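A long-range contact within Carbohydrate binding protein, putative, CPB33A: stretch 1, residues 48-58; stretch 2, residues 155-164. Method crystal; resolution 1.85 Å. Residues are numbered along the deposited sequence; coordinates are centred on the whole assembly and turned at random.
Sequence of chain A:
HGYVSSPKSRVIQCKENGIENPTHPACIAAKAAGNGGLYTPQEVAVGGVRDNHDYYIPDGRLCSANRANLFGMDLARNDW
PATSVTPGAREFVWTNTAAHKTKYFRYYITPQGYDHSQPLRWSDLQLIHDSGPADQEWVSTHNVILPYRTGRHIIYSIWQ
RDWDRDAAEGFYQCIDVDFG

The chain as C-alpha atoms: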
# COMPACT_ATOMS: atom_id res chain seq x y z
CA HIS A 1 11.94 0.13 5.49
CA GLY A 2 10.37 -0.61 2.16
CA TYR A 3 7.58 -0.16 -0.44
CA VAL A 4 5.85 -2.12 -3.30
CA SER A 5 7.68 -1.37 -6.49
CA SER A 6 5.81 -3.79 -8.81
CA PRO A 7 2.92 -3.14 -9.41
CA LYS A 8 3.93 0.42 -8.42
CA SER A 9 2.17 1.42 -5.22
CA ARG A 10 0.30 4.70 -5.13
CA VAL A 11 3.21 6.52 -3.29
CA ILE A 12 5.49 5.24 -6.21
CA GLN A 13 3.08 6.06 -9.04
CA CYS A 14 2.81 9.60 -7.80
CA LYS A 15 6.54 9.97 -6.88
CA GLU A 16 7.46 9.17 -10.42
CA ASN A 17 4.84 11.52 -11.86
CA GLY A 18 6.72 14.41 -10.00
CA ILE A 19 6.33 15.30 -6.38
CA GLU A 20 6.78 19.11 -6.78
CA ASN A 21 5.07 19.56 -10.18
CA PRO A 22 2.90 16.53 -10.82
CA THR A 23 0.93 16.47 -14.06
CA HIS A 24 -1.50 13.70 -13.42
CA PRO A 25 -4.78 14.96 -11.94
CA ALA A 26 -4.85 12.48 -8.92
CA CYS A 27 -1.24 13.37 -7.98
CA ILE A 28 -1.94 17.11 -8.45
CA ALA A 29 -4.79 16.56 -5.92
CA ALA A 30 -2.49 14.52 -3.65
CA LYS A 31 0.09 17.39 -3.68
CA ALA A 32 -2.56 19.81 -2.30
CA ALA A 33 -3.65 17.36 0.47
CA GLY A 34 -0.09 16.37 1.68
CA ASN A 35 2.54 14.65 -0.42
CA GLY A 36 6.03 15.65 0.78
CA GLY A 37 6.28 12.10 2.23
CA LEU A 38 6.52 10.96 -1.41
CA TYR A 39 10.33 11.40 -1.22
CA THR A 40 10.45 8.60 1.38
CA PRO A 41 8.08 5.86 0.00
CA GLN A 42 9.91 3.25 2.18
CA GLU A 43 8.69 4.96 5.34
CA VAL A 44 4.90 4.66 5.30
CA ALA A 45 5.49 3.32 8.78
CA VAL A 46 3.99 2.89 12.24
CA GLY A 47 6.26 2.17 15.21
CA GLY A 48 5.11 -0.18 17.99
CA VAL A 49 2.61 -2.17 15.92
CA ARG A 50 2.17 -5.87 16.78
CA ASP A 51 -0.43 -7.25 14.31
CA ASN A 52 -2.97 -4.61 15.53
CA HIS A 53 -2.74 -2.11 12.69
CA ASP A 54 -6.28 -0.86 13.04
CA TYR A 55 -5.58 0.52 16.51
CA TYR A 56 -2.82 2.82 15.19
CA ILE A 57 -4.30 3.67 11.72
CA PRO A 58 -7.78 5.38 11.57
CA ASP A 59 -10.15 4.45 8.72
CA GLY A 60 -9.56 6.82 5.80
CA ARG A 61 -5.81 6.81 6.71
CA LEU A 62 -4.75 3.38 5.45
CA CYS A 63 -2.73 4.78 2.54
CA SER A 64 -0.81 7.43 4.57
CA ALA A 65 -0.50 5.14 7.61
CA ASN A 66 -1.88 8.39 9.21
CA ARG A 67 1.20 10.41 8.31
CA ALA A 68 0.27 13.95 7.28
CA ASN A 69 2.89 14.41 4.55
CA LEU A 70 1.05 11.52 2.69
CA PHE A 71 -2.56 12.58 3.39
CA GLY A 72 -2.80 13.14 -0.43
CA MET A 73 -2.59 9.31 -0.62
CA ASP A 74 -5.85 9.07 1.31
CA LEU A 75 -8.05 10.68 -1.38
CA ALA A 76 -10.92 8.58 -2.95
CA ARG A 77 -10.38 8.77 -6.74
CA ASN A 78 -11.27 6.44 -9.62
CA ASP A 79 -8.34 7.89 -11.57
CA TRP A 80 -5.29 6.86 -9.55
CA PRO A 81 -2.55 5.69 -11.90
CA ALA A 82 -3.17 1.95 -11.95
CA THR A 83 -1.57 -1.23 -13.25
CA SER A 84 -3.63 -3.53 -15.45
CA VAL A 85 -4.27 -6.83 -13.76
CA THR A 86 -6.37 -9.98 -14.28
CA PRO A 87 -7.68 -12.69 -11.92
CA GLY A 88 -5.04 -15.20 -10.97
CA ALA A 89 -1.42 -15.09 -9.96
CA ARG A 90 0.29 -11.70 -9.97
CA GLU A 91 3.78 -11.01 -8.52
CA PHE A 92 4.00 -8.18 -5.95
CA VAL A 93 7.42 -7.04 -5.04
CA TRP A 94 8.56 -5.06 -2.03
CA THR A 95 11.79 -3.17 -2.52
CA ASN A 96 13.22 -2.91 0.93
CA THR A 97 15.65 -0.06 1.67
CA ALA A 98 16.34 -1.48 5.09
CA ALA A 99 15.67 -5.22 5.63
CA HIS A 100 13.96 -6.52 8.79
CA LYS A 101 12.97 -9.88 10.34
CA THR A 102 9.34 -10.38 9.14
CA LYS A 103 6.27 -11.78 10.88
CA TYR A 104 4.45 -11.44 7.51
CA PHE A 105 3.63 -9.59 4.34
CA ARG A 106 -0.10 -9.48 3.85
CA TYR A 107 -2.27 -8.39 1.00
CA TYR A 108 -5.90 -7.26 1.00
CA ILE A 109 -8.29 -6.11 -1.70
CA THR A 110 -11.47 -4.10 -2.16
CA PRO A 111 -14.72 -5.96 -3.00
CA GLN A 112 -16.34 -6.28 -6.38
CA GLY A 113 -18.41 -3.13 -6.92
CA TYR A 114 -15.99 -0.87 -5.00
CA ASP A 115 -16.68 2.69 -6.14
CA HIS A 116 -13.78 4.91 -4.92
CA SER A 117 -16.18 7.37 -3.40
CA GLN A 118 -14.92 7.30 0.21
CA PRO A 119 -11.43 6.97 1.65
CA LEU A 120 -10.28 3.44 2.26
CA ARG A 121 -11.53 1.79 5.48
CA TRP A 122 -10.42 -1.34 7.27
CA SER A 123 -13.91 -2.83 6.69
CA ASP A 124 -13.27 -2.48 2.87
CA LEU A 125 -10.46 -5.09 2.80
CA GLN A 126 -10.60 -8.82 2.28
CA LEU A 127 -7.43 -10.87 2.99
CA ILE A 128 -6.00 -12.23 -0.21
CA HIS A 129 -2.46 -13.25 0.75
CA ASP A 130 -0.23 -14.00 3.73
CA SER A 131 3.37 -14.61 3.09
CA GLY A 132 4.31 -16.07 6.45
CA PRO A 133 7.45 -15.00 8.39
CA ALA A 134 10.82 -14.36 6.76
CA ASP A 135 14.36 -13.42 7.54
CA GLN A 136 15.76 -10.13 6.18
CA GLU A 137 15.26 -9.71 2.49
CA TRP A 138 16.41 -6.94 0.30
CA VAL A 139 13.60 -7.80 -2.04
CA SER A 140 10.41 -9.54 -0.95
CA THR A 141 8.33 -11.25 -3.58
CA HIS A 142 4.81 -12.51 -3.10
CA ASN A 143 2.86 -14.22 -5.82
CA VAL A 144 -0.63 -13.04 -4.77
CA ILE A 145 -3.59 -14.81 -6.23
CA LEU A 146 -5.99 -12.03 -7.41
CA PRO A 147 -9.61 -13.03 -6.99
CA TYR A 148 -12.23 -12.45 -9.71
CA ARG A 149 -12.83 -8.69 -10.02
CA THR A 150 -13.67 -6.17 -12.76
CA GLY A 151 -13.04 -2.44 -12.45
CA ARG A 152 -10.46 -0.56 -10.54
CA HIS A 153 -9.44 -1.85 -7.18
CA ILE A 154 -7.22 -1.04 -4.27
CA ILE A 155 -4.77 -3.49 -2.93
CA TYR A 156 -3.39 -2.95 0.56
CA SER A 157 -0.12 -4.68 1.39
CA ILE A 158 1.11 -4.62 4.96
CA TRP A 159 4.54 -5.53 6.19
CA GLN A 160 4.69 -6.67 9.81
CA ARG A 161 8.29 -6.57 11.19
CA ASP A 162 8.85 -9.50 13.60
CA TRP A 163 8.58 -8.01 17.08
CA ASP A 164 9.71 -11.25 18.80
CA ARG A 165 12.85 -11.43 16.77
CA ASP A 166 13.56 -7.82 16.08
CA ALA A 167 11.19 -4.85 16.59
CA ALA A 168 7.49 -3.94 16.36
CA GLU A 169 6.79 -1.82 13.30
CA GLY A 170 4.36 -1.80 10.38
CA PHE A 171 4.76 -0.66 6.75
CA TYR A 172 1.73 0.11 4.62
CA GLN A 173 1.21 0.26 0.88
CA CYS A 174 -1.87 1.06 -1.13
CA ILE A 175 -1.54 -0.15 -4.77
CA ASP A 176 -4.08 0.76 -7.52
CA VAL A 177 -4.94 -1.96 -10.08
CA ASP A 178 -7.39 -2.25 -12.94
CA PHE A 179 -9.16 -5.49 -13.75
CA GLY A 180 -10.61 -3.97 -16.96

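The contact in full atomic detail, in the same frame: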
# COMPACT_ATOMS: atom_id res chain seq x y z
N GLY A 48 5.80 0.47 16.89
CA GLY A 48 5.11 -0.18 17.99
C GLY A 48 4.02 -1.17 17.61
O GLY A 48 3.40 -1.75 18.50
N VAL A 49 3.78 -1.38 16.32
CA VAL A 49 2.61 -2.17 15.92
C VAL A 49 2.92 -3.65 16.00
O VAL A 49 3.99 -4.09 15.61
CB VAL A 49 2.08 -1.81 14.53
CG1 VAL A 49 0.73 -2.47 14.29
CG2 VAL A 49 1.90 -0.31 14.36
N ARG A 50 2.00 -4.43 16.58
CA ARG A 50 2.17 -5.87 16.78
C ARG A 50 0.89 -6.56 16.31
O ARG A 50 -0.02 -6.87 17.14
CB ARG A 50 2.50 -6.18 18.26
CG ARG A 50 3.73 -5.44 18.83
CD ARG A 50 4.31 -6.11 20.06
NE ARG A 50 3.47 -5.80 21.21
CZ ARG A 50 2.49 -6.57 21.67
NH1 ARG A 50 2.19 -7.76 21.12
NH2 ARG A 50 1.80 -6.16 22.74
N ASP A 51 0.74 -6.65 14.98
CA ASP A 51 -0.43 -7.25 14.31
C ASP A 51 -1.80 -6.64 14.76
O ASP A 51 -2.81 -7.33 14.96
CB ASP A 51 -0.30 -8.77 14.57
CG ASP A 51 -1.34 -9.57 13.86
OD1 ASP A 51 -1.61 -9.29 12.68
OD2 ASP A 51 -1.90 -10.43 14.54
N ASN A 52 -1.78 -5.32 15.05
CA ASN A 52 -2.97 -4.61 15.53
C ASN A 52 -3.04 -3.25 14.85
O ASN A 52 -3.14 -2.19 15.50
CB ASN A 52 -2.92 -4.46 17.04
CG ASN A 52 -1.56 -4.00 17.53
OD1 ASN A 52 -0.64 -3.72 16.72
ND2 ASN A 52 -1.41 -3.96 18.86
N HIS A 53 -2.88 -3.30 13.53
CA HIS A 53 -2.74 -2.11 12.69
C HIS A 53 -3.91 -1.18 12.77
O HIS A 53 -3.76 0.04 12.62
CB HIS A 53 -2.60 -2.55 11.21
CG HIS A 53 -1.71 -3.70 11.01
ND1 HIS A 53 -0.33 -3.59 11.05
CD2 HIS A 53 -1.98 -5.00 10.72
CE1 HIS A 53 0.20 -4.79 10.85
NE2 HIS A 53 -0.78 -5.65 10.61
N ASP A 54 -5.10 -1.73 13.00
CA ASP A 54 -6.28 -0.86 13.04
C ASP A 54 -6.36 0.01 14.28
O ASP A 54 -7.09 0.99 14.26
CB ASP A 54 -7.60 -1.60 12.87
CG ASP A 54 -7.83 -2.63 13.95
OD1 ASP A 54 -6.88 -3.00 14.68
OD2 ASP A 54 -8.98 -3.07 14.09
N TYR A 55 -5.68 -0.36 15.35
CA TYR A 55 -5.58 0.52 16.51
C TYR A 55 -4.84 1.84 16.19
O TYR A 55 -5.28 2.94 16.59
CB TYR A 55 -4.95 -0.19 17.75
CG TYR A 55 -4.79 0.78 18.90
CD1 TYR A 55 -5.91 1.06 19.72
CD2 TYR A 55 -3.58 1.38 19.21
CE1 TYR A 55 -5.82 1.96 20.77
CE2 TYR A 55 -3.49 2.34 20.25
CZ TYR A 55 -4.62 2.59 21.07
OH TYR A 55 -4.66 3.53 22.17
N TYR A 56 -3.72 1.72 15.47
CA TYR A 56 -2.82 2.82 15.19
C TYR A 56 -3.25 3.66 13.97
O TYR A 56 -3.02 4.89 13.97
CB TYR A 56 -1.38 2.30 14.98
CG TYR A 56 -0.82 1.73 16.26
CD1 TYR A 56 -0.29 2.57 17.24
CD2 TYR A 56 -0.88 0.36 16.52
CE1 TYR A 56 0.21 2.06 18.41
CE2 TYR A 56 -0.37 -0.17 17.71
CZ TYR A 56 0.16 0.69 18.64
OH TYR A 56 0.62 0.20 19.87
N ILE A 57 -3.84 3.00 12.93
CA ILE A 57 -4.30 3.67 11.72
C ILE A 57 -5.83 3.84 11.63
O ILE A 57 -6.57 2.84 11.48
CB ILE A 57 -3.82 2.93 10.45
CG1 ILE A 57 -2.28 2.75 10.42
CG2 ILE A 57 -4.48 3.53 9.19
CD1 ILE A 57 -1.84 1.79 9.32
N PRO A 58 -6.30 5.11 11.64
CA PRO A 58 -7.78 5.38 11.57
C PRO A 58 -8.34 4.95 10.22
O PRO A 58 -7.58 4.95 9.25
CB PRO A 58 -7.86 6.92 11.75
CG PRO A 58 -6.60 7.29 12.48
CD PRO A 58 -5.54 6.36 11.89
N ILE A 155 -5.44 -2.47 -3.70
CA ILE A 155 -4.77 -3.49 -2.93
C ILE A 155 -3.99 -2.82 -1.79
O ILE A 155 -3.32 -1.79 -1.99
CB ILE A 155 -3.84 -4.37 -3.77
CG1 ILE A 155 -4.72 -5.29 -4.66
CG2 ILE A 155 -2.90 -5.15 -2.84
CD1 ILE A 155 -3.99 -5.84 -5.82
N TYR A 156 -4.12 -3.41 -0.60
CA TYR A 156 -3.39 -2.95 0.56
C TYR A 156 -2.43 -4.05 0.96
O TYR A 156 -2.87 -5.12 1.36
CB TYR A 156 -4.40 -2.69 1.68
CG TYR A 156 -3.92 -1.76 2.75
CD1 TYR A 156 -3.28 -0.57 2.43
CD2 TYR A 156 -4.09 -2.09 4.13
CE1 TYR A 156 -2.84 0.29 3.45
CE2 TYR A 156 -3.67 -1.23 5.16
CZ TYR A 156 -3.06 -0.04 4.83
OH TYR A 156 -2.64 0.77 5.88
N SER A 157 -1.13 -3.84 0.74
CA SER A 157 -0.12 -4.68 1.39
C SER A 157 0.42 -4.13 2.70
O SER A 157 0.68 -2.90 2.86
CB SER A 157 1.06 -4.92 0.40
OG SER A 157 1.98 -5.86 0.93
N ILE A 158 0.66 -5.03 3.66
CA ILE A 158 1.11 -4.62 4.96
C ILE A 158 2.27 -5.50 5.33
O ILE A 158 2.21 -6.77 5.21
CB ILE A 158 0.06 -4.91 6.08
CG1 ILE A 158 -1.24 -4.13 5.85
CG2 ILE A 158 0.66 -4.63 7.46
CD1 ILE A 158 -2.21 -4.22 7.04
N TRP A 159 3.33 -4.85 5.76
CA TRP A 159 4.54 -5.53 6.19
C TRP A 159 4.67 -5.44 7.69
O TRP A 159 4.88 -4.31 8.22
CB TRP A 159 5.77 -4.90 5.49
CG TRP A 159 7.07 -5.52 5.91
CD1 TRP A 159 7.24 -6.69 6.59
CD2 TRP A 159 8.39 -5.00 5.64
NE1 TRP A 159 8.62 -6.93 6.79
CE2 TRP A 159 9.32 -5.89 6.25
CE3 TRP A 159 8.87 -3.83 5.05
CZ2 TRP A 159 10.71 -5.70 6.20
CZ3 TRP A 159 10.29 -3.63 4.97
CH2 TRP A 159 11.18 -4.55 5.57
N GLN A 160 4.56 -6.60 8.36
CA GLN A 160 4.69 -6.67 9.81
C GLN A 160 6.12 -7.21 10.13
O GLN A 160 6.46 -8.36 9.80
CB GLN A 160 3.53 -7.50 10.49
CG GLN A 160 3.67 -7.71 12.01
CD GLN A 160 3.48 -6.46 12.82
OE1 GLN A 160 2.34 -5.93 12.95
NE2 GLN A 160 4.56 -6.01 13.44
N ARG A 161 6.94 -6.30 10.68
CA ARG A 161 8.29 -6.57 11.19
C ARG A 161 8.14 -7.49 12.42
O ARG A 161 7.20 -7.34 13.22
CB ARG A 161 8.98 -5.24 11.55
CG ARG A 161 10.38 -5.36 12.16
CD ARG A 161 11.05 -4.00 12.19
NE ARG A 161 12.45 -4.08 12.61
CZ ARG A 161 13.15 -3.03 13.04
NH1 ARG A 161 12.56 -1.84 13.07
NH2 ARG A 161 14.42 -3.14 13.44
N ASP A 162 9.03 -8.48 12.55
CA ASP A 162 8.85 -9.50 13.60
C ASP A 162 9.23 -8.99 14.97
O ASP A 162 10.42 -8.86 15.26
CB ASP A 162 9.69 -10.72 13.27
CG ASP A 162 9.32 -11.89 14.13
OD1 ASP A 162 9.07 -11.71 15.31
OD2 ASP A 162 9.26 -12.98 13.59
N TRP A 163 8.24 -8.71 15.84
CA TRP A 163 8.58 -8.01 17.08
C TRP A 163 9.21 -8.97 18.11
O TRP A 163 9.79 -8.52 19.10
CB TRP A 163 7.37 -7.31 17.69
CG TRP A 163 6.35 -8.27 18.10
CD1 TRP A 163 6.28 -8.94 19.29
CD2 TRP A 163 5.27 -8.74 17.30
NE1 TRP A 163 5.20 -9.81 19.29
CE2 TRP A 163 4.55 -9.71 18.08
CE3 TRP A 163 4.82 -8.46 15.98
CZ2 TRP A 163 3.41 -10.36 17.61
CZ3 TRP A 163 3.69 -9.10 15.51
CH2 TRP A 163 2.98 -10.04 16.32
N ASP A 164 9.06 -10.27 17.90
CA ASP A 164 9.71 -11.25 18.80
C ASP A 164 11.16 -11.39 18.47
O ASP A 164 11.97 -11.74 19.33
CB ASP A 164 9.08 -12.61 18.68
CG ASP A 164 7.75 -12.68 19.37
OD1 ASP A 164 7.68 -12.22 20.55
OD2 ASP A 164 6.79 -13.14 18.72

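Stretch 2 continues a strand that begins earlier in the chain and runs to Arg 161; loop follows. Stretch 1 is mostly loop, with a short, weakly bonded helix around His 53 to Tyr 56. No backbone-to-backbone hydrogen bond joins them. The nearest CA atoms are 6.8 Å apart, both for Arg 50 CA to Trp 163 CA and for Asp 51 CA to Gln 160 CA. Side chains fill the gap. On the strand, Tyr 156, Ile 158 and Gln 160 point toward stretch 1, the alternation expected of an extended chain.

Both hydrogen bonds across the contact use the Gln 160 amide. Gln 160 NE2 donates to Val 49 O at 3.0 Å, and Gln 160 OE1 accepts from Asp 51 N at 2.7 Å. One side chain thus bonds a backbone carbonyl and a backbone amide of the loop, using its NH2 group as donor and its oxygen as acceptor. Gln 160 NE2 also donates to Arg 161 O at 3.0 Å, which helps hold the amide in place. Within stretch 1, Arg 50 N donates to Asn 52 OD1 at 2.7 Å, closing a local link between Arg 50 and Asn 52, across Asp 51.

Two contacts are of the CH-pi kind. Arg 50 CD lies over one face of the Trp 163 indole, 3.5 Å from Trp 163 CD1. The aliphatic part of the arginine makes this contact. Its guanidinium is farther off, with Arg 50 CZ 5.1 Å from the centroid of the Trp 163 five-membered ring, so any cation-pi attraction is weak at most. Deeper in, Ile 158 CG2 sits over one face of the His 53 ring, 3.4 Å from His 53 CE1. His 53 CE1 also comes 3.2 Å from Gln 160 OE1, a close polar contact between the ring CH and the amide oxygen. Both His 53 ring nitrogens are hydrogen-bonded elsewhere in the structure.

Other contacts are packing. Asp 51 CB meets Trp 163 CH2 at 3.9 Å. Ile 57 CD1 reaches Tyr 156 OH at 3.7 Å.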